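Local coordinates for phospho-2-dehydro-3-deoxyheptonate aldolase/chorismate mutase (Thermus thermophilus, PDB 2D8D), which catalyses the rearrangement of chorismate to prephenate through this chorismate mutase domain, the rest of the fused protein probably having 3-deoxy-7-phosphoheptulonate synthase activity, at the interface of chains A and B. Sequence-based numbering; all coordinates share one arbitrary frame. Chains: chain A/B, phospho-2-dehydro-3-deoxyheptonate aldolase/chorismate mutase.

The interface of chains A and B. Residues chain A 24, 27-28, 31; chain B 63-65.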
ATOM      1  N   SER A  24       3.717  -3.430   7.123  1.00  7.37           N
ATOM      2  CA  SER A  24       4.199  -3.636   8.480  1.00  7.56           C
ATOM      3  C   SER A  24       5.721  -3.739   8.506  1.00  7.29           C
ATOM      4  O   SER A  24       6.367  -3.203   9.408  1.00  7.91           O
ATOM      5  CB  SER A  24       3.549  -4.884   9.076  1.00  8.48           C
ATOM      6  OG  SER A  24       2.142  -4.707   9.163  1.00  8.09           O
ATOM      7  N   GLY A  27       7.123  -0.396   8.252  1.00  7.73           N
ATOM      8  CA  GLY A  27       6.995   0.296   9.523  1.00  8.17           C
ATOM      9  C   GLY A  27       8.126  -0.056  10.472  1.00  8.06           C
ATOM     10  O   GLY A  27       8.701   0.825  11.122  1.00  8.51           O
ATOM     11  N   ARG A  28       8.452  -1.343  10.559  1.00  8.43           N
ATOM     12  CA  ARG A  28       9.531  -1.787  11.434  1.00  7.99           C
ATOM     13  C   ARG A  28      10.863  -1.181  10.999  1.00  7.45           C
ATOM     14  O   ARG A  28      11.665  -0.775  11.837  1.00  7.98           O
ATOM     15  CB  ARG A  28       9.640  -3.316  11.434  1.00  9.28           C
ATOM     16  CG  ARG A  28       8.424  -4.051  11.991  1.00 11.66           C
ATOM     17  CD  ARG A  28       8.761  -5.507  12.321  1.00 16.10           C
ATOM     18  NE  ARG A  28       9.204  -6.270  11.154  1.00 17.78           N
ATOM     19  CZ  ARG A  28       8.391  -6.792  10.238  1.00 18.40           C
ATOM     20  NH1 ARG A  28       7.077  -6.643  10.342  1.00 17.01           N
ATOM     21  NH2 ARG A  28       8.896  -7.462   9.213  1.00 19.74           N
ATOM     22  N   GLN A  31      11.112   2.461  11.983  1.00  8.48           N
ATOM     23  CA  GLN A  31      11.346   2.591  13.418  1.00  8.81           C
ATOM     24  C   GLN A  31      12.812   2.370  13.744  1.00  9.04           C
ATOM     25  O   GLN A  31      13.383   3.073  14.579  1.00  9.52           O
ATOM     26  CB  GLN A  31      10.521   1.573  14.194  1.00 10.27           C
ATOM     27  CG  GLN A  31       9.050   1.848  14.190  1.00 13.90           C
ATOM     28  CD  GLN A  31       8.275   0.785  14.923  1.00 14.87           C
ATOM     29  OE1 GLN A  31       8.362  -0.398  14.601  1.00 18.44           O
ATOM     30  NE2 GLN A  31       7.512   1.199  15.922  1.00 17.29           N
TER
ATOM     31  N   GLY B  63       1.145  -5.005  13.449  1.00 11.20           N
ATOM     32  CA  GLY B  63       1.839  -3.832  13.947  1.00 10.81           C
ATOM     33  C   GLY B  63       3.054  -3.601  13.065  1.00 10.86           C
ATOM     34  O   GLY B  63       3.357  -4.435  12.211  1.00 11.75           O
ATOM     35  N   PRO B  64       3.811  -2.517  13.279  1.00 10.70           N
ATOM     36  CA  PRO B  64       3.621  -1.480  14.300  1.00 11.12           C
ATOM     37  C   PRO B  64       2.544  -0.424  14.062  1.00 12.12           C
ATOM     38  O   PRO B  64       2.272   0.383  14.950  1.00 12.94           O
ATOM     39  CB  PRO B  64       5.006  -0.860  14.399  1.00 11.94           C
ATOM     40  CG  PRO B  64       5.453  -0.892  12.968  1.00 12.57           C
ATOM     41  CD  PRO B  64       5.060  -2.287  12.532  1.00 11.82           C
ATOM     42  N   PHE B  65       1.934  -0.401  12.883  1.00 11.66           N
ATOM     43  CA  PHE B  65       0.899   0.593  12.620  1.00 12.34           C
ATOM     44  C   PHE B  65      -0.363   0.319  13.422  1.00 13.25           C
ATOM     45  O   PHE B  65      -0.753  -0.835  13.605  1.00 13.06           O
ATOM     46  CB  PHE B  65       0.526   0.627  11.138  1.00 13.23           C
ATOM     47  CG  PHE B  65       1.612   1.148  10.251  1.00 13.20           C
ATOM     48  CD1 PHE B  65       2.261   0.302   9.359  1.00 13.59           C
ATOM     49  CD2 PHE B  65       1.989   2.486  10.305  1.00 14.57           C
ATOM     50  CE1 PHE B  65       3.272   0.781   8.531  1.00 14.29           C
ATOM     51  CE2 PHE B  65       3.000   2.976   9.482  1.00 16.37           C
ATOM     52  CZ  PHE B  65       3.642   2.121   8.592  1.00 15.49           C
TER
HETATM   53  O   HOH W   1       5.446  -6.174  12.630  1.00 21.58           O
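B:Pro64, in the loop ahead of helix 67-80, packs against one face of the long helix 4-40 through A:Gly27, A:Arg28 and A:Gln31, a loop-on-helix patch of the two-fold chorismate mutase dimer that helps dock one chain on the other. Within this patch no nitrogen or oxygen of one chain comes within bonding reach of the other, so direct contact is by packing. The proline follows a cis peptide bond, which puts its CD and the carbonyl of B:Gly63 on the same side, both towards the helix. A:Gln31 runs extended beyond CG and passes the ring in the opposite direction, its carboxamide laid along the CB-CG edge: OE1 is 3.4 Å from B:Pro64 CG, and NE2 is 3.6 Å from B:Pro64 CB. A:Gln31 CD, 3.7 Å from B:Pro64 CB, is nearly as close, which shows the amide meeting the ring broadside rather than by its tip. An alanine here would probably bare the CB-CG edge of the proline and open a gap at that end of the patch. At the other end of the ring the aliphatic stem of A:Arg28 crosses at about a right angle, with CG 3.8 Å from B:Pro64 CD. Its chain then bends at chi3 (-61°), bringing A:Arg28 NH1, of the guanidinium group, within 2.8 Å of water 1 at 146° at the hydrogen. That water lies 2.8 Å from B:Gly63 O and forms a polar link between the chains here. The same carbonyl oxygen also touches A:Ser24, whose CB is 3.2 Å away. B:Phe65 brings the CE1-CZ edge of its ring up to A:Gly27, whose CA stands obliquely above the ring plane, 3.9 Å from B:Phe65 CE1; the lack of a side chain at A:Gly27 is likely to permit this approach. With its symmetry twin, the patch ties the loop of each subunit to the long helix of its partner and supports the dimer of this helical mutase domain.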